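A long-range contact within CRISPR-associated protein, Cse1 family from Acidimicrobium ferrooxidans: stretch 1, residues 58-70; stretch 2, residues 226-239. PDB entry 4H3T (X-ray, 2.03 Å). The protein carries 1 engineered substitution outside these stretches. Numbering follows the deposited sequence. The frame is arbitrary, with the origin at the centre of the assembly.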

ATOM      1  N   ARG A  58       7.163  -5.432  -6.724  1.00 35.81           N
ATOM      2  CA  ARG A  58       8.063  -6.335  -6.012  1.00 37.09           C
ATOM      3  C   ARG A  58       8.594  -7.445  -6.899  1.00 39.27           C
ATOM      4  O   ARG A  58       9.763  -7.758  -6.819  1.00 37.96           O
ATOM      5  CB  ARG A  58       7.414  -6.880  -4.761  1.00 37.23           C
ATOM      6  CG  ARG A  58       7.297  -5.774  -3.753  1.00 35.52           C
ATOM      7  CD  ARG A  58       6.341  -6.014  -2.663  1.00 39.57           C
ATOM      8  NE  ARG A  58       6.709  -7.107  -1.768  1.00 40.03           N
ATOM      9  CZ  ARG A  58       7.204  -6.999  -0.544  1.00 48.50           C
ATOM     10  NH1 ARG A  58       7.600  -5.818  -0.079  1.00 38.73           N
ATOM     11  NH2 ARG A  58       7.349  -8.075   0.214  1.00 41.22           N
ATOM     12  N   LEU A  59       7.796  -7.954  -7.820  1.00 39.27           N
ATOM     13  CA  LEU A  59       8.290  -8.946  -8.780  1.00 39.10           C
ATOM     14  C   LEU A  59       9.430  -8.377  -9.615  1.00 39.50           C
ATOM     15  O   LEU A  59      10.460  -9.018  -9.859  1.00 39.44           O
ATOM     16  CB  LEU A  59       7.143  -9.387  -9.718  1.00 40.51           C
ATOM     17  CG  LEU A  59       7.597 -10.191 -10.992  1.00 46.92           C
ATOM     18  CD1 LEU A  59       8.085 -11.489 -10.573  1.00 50.94           C
ATOM     19  CD2 LEU A  59       6.410 -10.434 -11.947  1.00 53.66           C
ATOM     20  N   VAL A  60       9.193  -7.197 -10.150  1.00 38.10           N
ATOM     21  CA  VAL A  60      10.155  -6.499 -11.006  1.00 37.06           C
ATOM     22  C   VAL A  60      11.423  -6.105 -10.202  1.00 40.77           C
ATOM     23  O   VAL A  60      12.531  -6.233 -10.731  1.00 40.26           O
ATOM     24  CB  VAL A  60       9.514  -5.298 -11.772  1.00 40.40           C
ATOM     25  CG1 VAL A  60      10.545  -4.510 -12.551  1.00 43.87           C
ATOM     26  CG2 VAL A  60       8.490  -5.834 -12.761  1.00 41.53           C
ATOM     27  N   LEU A  61      11.301  -5.770  -8.950  1.00 39.36           N
ATOM     28  CA  LEU A  61      12.499  -5.469  -8.125  1.00 39.10           C
ATOM     29  C   LEU A  61      13.348  -6.724  -7.869  1.00 42.75           C
ATOM     30  O   LEU A  61      14.554  -6.645  -7.882  1.00 40.77           O
ATOM     31  CB  LEU A  61      12.068  -4.889  -6.796  1.00 38.84           C
ATOM     32  CG  LEU A  61      11.561  -3.432  -6.822  1.00 42.54           C
ATOM     33  CD1 LEU A  61      10.838  -3.089  -5.493  1.00 40.16           C
ATOM     34  CD2 LEU A  61      12.699  -2.443  -7.122  1.00 45.92           C
ATOM     35  N   ALA A  62      12.708  -7.889  -7.589  1.00 40.27           N
ATOM     36  CA  ALA A  62      13.461  -9.123  -7.427  1.00 40.13           C
ATOM     37  C   ALA A  62      14.247  -9.407  -8.696  1.00 46.53           C
ATOM     38  O   ALA A  62      15.399  -9.849  -8.640  1.00 44.53           O
ATOM     39  CB  ALA A  62      12.522 -10.275  -7.120  1.00 40.20           C
ATOM     40  N   LEU A  63      13.611  -9.197  -9.847  1.00 43.39           N
ATOM     41  CA  LEU A  63      14.282  -9.412 -11.158  1.00 44.99           C
ATOM     42  C   LEU A  63      15.459  -8.411 -11.347  1.00 47.87           C
ATOM     43  O   LEU A  63      16.541  -8.810 -11.787  1.00 48.19           O
ATOM     44  CB  LEU A  63      13.180  -9.160 -12.153  1.00 45.60           C
ATOM     45  CG  LEU A  63      13.101  -9.738 -13.535  1.00 57.29           C
ATOM     46  CD1 LEU A  63      13.986 -11.023 -13.754  1.00 58.09           C
ATOM     47  CD2 LEU A  63      11.632 -10.000 -13.813  1.00 55.38           C
ATOM     48  N   ALA A  64      15.276  -7.129 -10.926  1.00 44.31           N
ATOM     49  CA  ALA A  64      16.343  -6.118 -11.016  1.00 44.91           C
ATOM     50  C   ALA A  64      17.581  -6.516 -10.222  1.00 47.56           C
ATOM     51  O   ALA A  64      18.675  -6.455 -10.782  1.00 48.22           O
ATOM     52  CB  ALA A  64      15.847  -4.768 -10.555  1.00 46.40           C
ATOM     53  N   TYR A  65      17.424  -6.975  -8.948  1.00 41.23           N
ATOM     54  CA  TYR A  65      18.589  -7.403  -8.152  1.00 43.41           C
ATOM     55  C   TYR A  65      19.372  -8.532  -8.831  1.00 45.25           C
ATOM     56  O   TYR A  65      20.623  -8.591  -8.751  1.00 45.83           O
ATOM     57  CB  TYR A  65      18.146  -7.864  -6.756  1.00 44.80           C
ATOM     58  CG  TYR A  65      17.873  -6.750  -5.794  1.00 43.32           C
ATOM     59  CD1 TYR A  65      18.916  -5.979  -5.273  1.00 46.08           C
ATOM     60  CD2 TYR A  65      16.601  -6.580  -5.249  1.00 41.09           C
ATOM     61  CE1 TYR A  65      18.689  -5.036  -4.268  1.00 47.17           C
ATOM     62  CE2 TYR A  65      16.363  -5.661  -4.249  1.00 41.99           C
ATOM     63  CZ  TYR A  65      17.406  -4.878  -3.757  1.00 46.92           C
ATOM     64  OH  TYR A  65      17.111  -3.922  -2.795  1.00 49.41           O
ATOM     65  N   ARG A  66      18.647  -9.434  -9.520  1.00 44.42           N
ATOM     66  CA  ARG A  66      19.282 -10.575 -10.201  1.00 45.55           C
ATOM     67  C   ARG A  66      19.910 -10.146 -11.506  1.00 50.77           C
ATOM     68  O   ARG A  66      21.011 -10.639 -11.829  1.00 52.74           O
ATOM     69  CB  ARG A  66      18.292 -11.735 -10.436  1.00 45.32           C
ATOM     70  CG  ARG A  66      17.678 -12.365  -9.171  1.00 45.81           C
ATOM     71  CD  ARG A  66      18.772 -12.881  -8.232  1.00 45.44           C
ATOM     72  NE  ARG A  66      19.463 -14.018  -8.839  1.00 51.55           N
ATOM     73  CZ  ARG A  66      20.642 -14.508  -8.461  1.00 70.99           C
ATOM     74  NH1 ARG A  66      21.341 -13.919  -7.490  1.00 64.08           N
ATOM     75  NH2 ARG A  66      21.127 -15.592  -9.040  1.00 56.31           N
ATOM     76  N   ILE A  67      19.232  -9.274 -12.288  1.00 45.56           N
ATOM     77  CA  ILE A  67      19.827  -8.817 -13.560  1.00 45.63           C
ATOM     78  C   ILE A  67      21.064  -7.961 -13.257  1.00 52.88           C
ATOM     79  O   ILE A  67      22.076  -8.088 -13.917  1.00 51.45           O
ATOM     80  CB  ILE A  67      18.799  -8.018 -14.409  1.00 46.37           C
ATOM     81  CG1 ILE A  67      17.712  -8.926 -15.016  1.00 46.81           C
ATOM     82  CG2 ILE A  67      19.507  -7.229 -15.505  1.00 48.42           C
ATOM     83  CD1 ILE A  67      16.437  -8.182 -15.443  1.00 45.72           C
ATOM     84  N   LEU A  68      20.951  -7.019 -12.320  1.00 50.67           N
ATOM     85  CA  LEU A  68      22.061  -6.110 -12.045  1.00 50.48           C
ATOM     86  C   LEU A  68      23.148  -6.742 -11.145  1.00 54.75           C
ATOM     87  O   LEU A  68      24.232  -6.150 -10.982  1.00 52.55           O
ATOM     88  CB  LEU A  68      21.454  -4.850 -11.372  1.00 50.21           C
ATOM     89  CG  LEU A  68      20.412  -4.095 -12.254  1.00 52.98           C
ATOM     90  CD1 LEU A  68      19.713  -3.011 -11.444  1.00 54.26           C
ATOM     91  CD2 LEU A  68      21.039  -3.459 -13.472  1.00 58.05           C
ATOM     92  N   ARG A  69      22.858  -7.904 -10.501  1.00 51.59           N
ATOM     93  CA  ARG A  69      23.779  -8.563  -9.571  1.00 52.59           C
ATOM     94  C   ARG A  69      24.158  -7.530  -8.528  1.00 56.09           C
ATOM     95  O   ARG A  69      25.279  -7.407  -8.115  1.00 54.73           O
ATOM     96  CB  ARG A  69      24.990  -9.156 -10.313  1.00 53.38           C
ATOM     97  CG  ARG A  69      24.484 -10.172 -11.339  1.00 60.98           C
ATOM     98  CD  ARG A  69      25.547 -11.006 -12.023  1.00 67.54           C
ATOM     99  NE  ARG A  69      26.384 -11.742 -11.069  1.00 95.69           N
ATOM    100  CZ  ARG A  69      26.038 -12.848 -10.401  1.00110.34           C
ATOM    101  NH1 ARG A  69      26.900 -13.422  -9.566  1.00 94.30           N
ATOM    102  NH2 ARG A  69      24.820 -13.378 -10.549  1.00 93.55           N
ATOM    103  N   GLY A  70      23.166  -6.841  -8.041  1.00 53.65           N
ATOM    104  CA  GLY A  70      23.398  -5.759  -7.112  1.00 52.91           C
ATOM    105  C   GLY A  70      22.217  -4.827  -7.193  1.00 53.47           C
ATOM    106  O   GLY A  70      21.175  -5.220  -7.707  1.00 49.13           O
ATOM    107  N   LEU A 226      18.347  -2.098   7.012  1.00 52.71           N
ATOM    108  CA  LEU A 226      17.155  -1.827   6.231  1.00 49.59           C
ATOM    109  C   LEU A 226      16.619  -3.018   5.439  1.00 55.16           C
ATOM    110  O   LEU A 226      15.411  -3.060   5.167  1.00 54.35           O
ATOM    111  CB  LEU A 226      17.479  -0.688   5.268  1.00 48.05           C
ATOM    112  CG  LEU A 226      18.019   0.605   5.875  1.00 53.25           C
ATOM    113  CD1 LEU A 226      18.094   1.684   4.782  1.00 53.24           C
ATOM    114  CD2 LEU A 226      17.171   1.095   7.154  1.00 51.80           C
ATOM    115  N   ILE A 227      17.490  -3.905   4.942  1.00 50.68           N
ATOM    116  CA  ILE A 227      17.076  -5.087   4.162  1.00 50.56           C
ATOM    117  C   ILE A 227      17.995  -6.268   4.401  1.00 54.77           C
ATOM    118  O   ILE A 227      19.080  -6.093   4.921  1.00 53.58           O
ATOM    119  CB  ILE A 227      17.093  -4.805   2.627  1.00 54.00           C
ATOM    120  CG1 ILE A 227      18.522  -4.390   2.079  1.00 54.37           C
ATOM    121  CG2 ILE A 227      16.126  -3.834   2.222  1.00 57.91           C
ATOM    122  CD1 ILE A 227      18.683  -4.874   0.594  1.00 65.85           C
ATOM    123  N   ARG A 228      17.602  -7.439   3.870  1.00 49.20           N
ATOM    124  CA  ARG A 228      18.457  -8.623   3.714  1.00 48.52           C
ATOM    125  C   ARG A 228      18.471  -8.955   2.233  1.00 49.31           C
ATOM    126  O   ARG A 228      17.409  -9.201   1.611  1.00 46.56           O
ATOM    127  CB  ARG A 228      18.001  -9.844   4.525  1.00 49.74           C
ATOM    128  CG  ARG A 228      18.073  -9.746   6.013  1.00 68.51           C
ATOM    129  CD  ARG A 228      19.452 -10.114   6.558  1.00 86.55           C
ATOM    130  NE  ARG A 228      19.549  -9.852   7.997  1.00 80.64           N
ATOM    131  CZ  ARG A 228      19.651  -8.644   8.536  1.00 88.53           C
ATOM    132  NH1 ARG A 228      19.682  -7.563   7.763  1.00 73.89           N
ATOM    133  NH2 ARG A 228      19.715  -8.504   9.859  1.00 80.38           N
ATOM    134  N   GLY A 229      19.657  -8.957   1.666  1.00 47.52           N
ATOM    135  CA  GLY A 229      19.871  -9.298   0.259  1.00 47.50           C
ATOM    136  C   GLY A 229      21.299  -9.691   0.041  1.00 51.67           C
ATOM    137  O   GLY A 229      22.122  -9.425   0.905  1.00 50.86           O
ATOM    138  N   GLY A 230      21.586 -10.335  -1.075  1.00 48.97           N
ATOM    139  CA  GLY A 230      22.948 -10.782  -1.382  1.00 50.38           C
ATOM    140  C   GLY A 230      22.975 -11.690  -2.578  1.00 52.96           C
ATOM    141  O   GLY A 230      21.939 -12.072  -3.102  1.00 49.75           O
ATOM    142  N   GLU A 231      24.147 -12.102  -2.983  1.00 52.71           N
ATOM    143  CA  GLU A 231      24.350 -13.008  -4.129  1.00 52.40           C
ATOM    144  C   GLU A 231      23.602 -14.315  -4.044  1.00 60.37           C
ATOM    145  O   GLU A 231      23.142 -14.791  -5.082  1.00 61.63           O
ATOM    146  CB  GLU A 231      25.873 -13.320  -4.291  1.00 55.40           C
ATOM    147  CG  GLU A 231      26.621 -12.156  -4.902  1.00 74.00           C
ATOM    148  CD  GLU A 231      28.017 -12.548  -5.350  1.00111.95           C
ATOM    149  OE1 GLU A 231      28.682 -13.301  -4.602  1.00 84.03           O
ATOM    150  OE2 GLU A 231      28.416 -12.172  -6.477  1.00120.41           O
ATOM    151  N   ASP A 232      23.431 -14.893  -2.837  1.00 58.26           N
ATOM    152  CA  ASP A 232      22.718 -16.164  -2.683  1.00 58.59           C
ATOM    153  C   ASP A 232      21.212 -16.015  -2.518  1.00 59.81           C
ATOM    154  O   ASP A 232      20.543 -17.022  -2.338  1.00 62.44           O
ATOM    155  CB  ASP A 232      23.238 -16.918  -1.442  1.00 63.51           C
ATOM    156  CG  ASP A 232      24.718 -17.232  -1.493  1.00 78.77           C
ATOM    157  OD1 ASP A 232      25.190 -17.699  -2.561  1.00 78.25           O
ATOM    158  OD2 ASP A 232      25.401 -17.013  -0.466  1.00 87.06           O
ATOM    159  N   ASP A 233      20.674 -14.811  -2.556  1.00 52.44           N
ATOM    160  CA  ASP A 233      19.218 -14.592  -2.366  1.00 50.80           C
ATOM    161  C   ASP A 233      18.535 -14.662  -3.728  1.00 52.32           C
ATOM    162  O   ASP A 233      18.639 -13.737  -4.504  1.00 50.53           O
ATOM    163  CB  ASP A 233      18.990 -13.248  -1.666  1.00 50.35           C
ATOM    164  CG  ASP A 233      17.564 -12.744  -1.732  1.00 50.49           C
ATOM    165  OD1 ASP A 233      16.623 -13.576  -1.616  1.00 47.89           O
ATOM    166  OD2 ASP A 233      17.384 -11.524  -1.901  1.00 51.47           O
ATOM    167  N   VAL A 234      17.892 -15.789  -4.044  1.00 51.53           N
ATOM    168  CA  VAL A 234      17.356 -15.978  -5.378  1.00 49.58           C
ATOM    169  C   VAL A 234      15.798 -16.040  -5.377  1.00 48.03           C
ATOM    170  O   VAL A 234      15.162 -16.505  -4.449  1.00 46.14           O
ATOM    171  CB  VAL A 234      18.008 -17.202  -6.110  1.00 53.16           C
ATOM    172  CG1 VAL A 234      19.535 -17.075  -6.124  1.00 55.77           C
ATOM    173  CG2 VAL A 234      17.595 -18.539  -5.517  1.00 52.29           C
ATOM    174  N   PRO A 235      15.201 -15.609  -6.475  1.00 43.03           N
ATOM    175  CA  PRO A 235      13.737 -15.623  -6.569  1.00 41.16           C
ATOM    176  C   PRO A 235      13.189 -17.023  -6.863  1.00 46.05           C
ATOM    177  O   PRO A 235      13.938 -17.931  -7.217  1.00 45.27           O
ATOM    178  CB  PRO A 235      13.472 -14.654  -7.718  1.00 41.58           C
ATOM    179  CG  PRO A 235      14.653 -14.780  -8.572  1.00 46.75           C
ATOM    180  CD  PRO A 235      15.796 -14.986  -7.679  1.00 44.02           C
ATOM    181  N   ALA A 236      11.876 -17.149  -6.777  1.00 43.35           N
ATOM    182  CA  ALA A 236      11.166 -18.409  -6.902  1.00 44.01           C
ATOM    183  C   ALA A 236      11.475 -19.170  -8.209  1.00 47.60           C
ATOM    184  O   ALA A 236      11.599 -20.399  -8.163  1.00 45.25           O
ATOM    185  CB  ALA A 236       9.670 -18.194  -6.758  1.00 42.89           C
ATOM    186  N   TRP A 237      11.593 -18.458  -9.323  1.00 45.39           N
ATOM    187  CA  TRP A 237      11.856 -19.067 -10.642  1.00 46.68           C
ATOM    188  C   TRP A 237      13.295 -19.534 -10.795  1.00 51.53           C
ATOM    189  O   TRP A 237      13.543 -20.237 -11.745  1.00 55.37           O
ATOM    190  CB  TRP A 237      11.484 -18.143 -11.822  1.00 44.81           C
ATOM    191  CG  TRP A 237      12.212 -16.860 -11.823  1.00 44.76           C
ATOM    192  CD1 TRP A 237      13.519 -16.638 -12.177  1.00 46.44           C
ATOM    193  CD2 TRP A 237      11.724 -15.635 -11.280  1.00 43.83           C
ATOM    194  NE1 TRP A 237      13.818 -15.324 -12.019  1.00 45.88           N
ATOM    195  CE2 TRP A 237      12.753 -14.689 -11.407  1.00 46.17           C
ATOM    196  CE3 TRP A 237      10.492 -15.232 -10.754  1.00 43.41           C
ATOM    197  CZ2 TRP A 237      12.602 -13.377 -10.981  1.00 44.45           C
ATOM    198  CZ3 TRP A 237      10.353 -13.929 -10.328  1.00 44.02           C
ATOM    199  CH2 TRP A 237      11.387 -13.002 -10.510  1.00 44.34           C
ATOM    200  N   GLU A 238      14.225 -19.215  -9.871  1.00 46.00           N
ATOM    201  CA  GLU A 238      15.572 -19.777  -9.874  1.00 47.05           C
ATOM    202  C   GLU A 238      15.615 -20.936  -8.945  1.00 52.07           C
ATOM    203  O   GLU A 238      16.563 -21.663  -8.962  1.00 53.36           O
ATOM    204  CB  GLU A 238      16.644 -18.744  -9.467  1.00 48.92           C
ATOM    205  CG  GLU A 238      16.784 -17.639 -10.498  1.00 51.13           C
ATOM    206  CD  GLU A 238      17.991 -16.772 -10.261  1.00 46.41           C
ATOM    207  OE1 GLU A 238      19.009 -17.281  -9.756  1.00 50.80           O
ATOM    208  OE2 GLU A 238      17.913 -15.566 -10.572  1.00 47.91           O
ATOM    209  N   ARG A 239      14.615 -21.110  -8.091  1.00 49.87           N
ATOM    210  CA  ARG A 239      14.610 -22.240  -7.154  1.00 50.94           C
ATOM    211  C   ARG A 239      13.948 -23.458  -7.824  1.00 52.76           C
ATOM    212  O   ARG A 239      13.320 -23.355  -8.881  1.00 49.78           O
ATOM    213  CB  ARG A 239      13.874 -21.796  -5.862  1.00 53.30           C
ATOM    214  CG  ARG A 239      14.575 -20.611  -5.199  1.00 54.63           C
ATOM    215  CD  ARG A 239      13.654 -19.782  -4.256  1.00 61.68           C
ATOM    216  NE  ARG A 239      13.902 -20.186  -2.883  1.00 75.33           N
ATOM    217  CZ  ARG A 239      14.776 -19.635  -2.051  1.00 74.36           C
ATOM    218  NH1 ARG A 239      14.945 -20.132  -0.839  1.00 66.96           N
ATOM    219  NH2 ARG A 239      15.457 -18.556  -2.409  1.00 63.01           N
TER

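A helix packs against an irregular loop here, and one arginine does most of the polar work. Arg66, with the largest covered area of any residue in the contact, points toward the loop and folds its chain through three successive m rotamers. This presents the guanidinium edge to Glu238 in a two-pronged salt bridge: Arg66 NE to Glu238 OE2 at 2.8 Å and Arg66 NH2 to Glu238 OE1 at 2.8 Å. From the same group, Arg66 NH1 makes a weak hydrogen bond to the backbone O of Glu231 (3.1 Å), in the type I turn Gly230 to Asp233. Arginine suits the site because its planar head can serve a carboxylate and a carbonyl together. Arg69, just past the helix with positive phi, adds a long salt bridge, Arg69 NH1 to Glu231 OE2 at 3.7 Å, at the exposed margin.

The apolar part is built on buried Trp237. Leu59 CD1 reaches Trp237 CZ3 at 3.3 Å and Leu63 CD1 reaches Trp237 CZ2 at 3.9 Å. Ala62, whose CB points toward the loop, lies where the backbones come close (Ala62 CA to Pro235 CA, 6.6 Å), and its CB is 4.5 Å from Trp237 CH2. Apolar atoms also pack on Arg66: Pro235 CD lies 3.6 Å from Arg66 CG, a methylene, and Val234 CG1 covers one guanidinium face, 3.6 Å from Arg66 NH2.

Separately, Ile227 CD1 touches Tyr65 OH at 3.9 Å; that hydroxyl is hydrogen-bonded elsewhere in the structure.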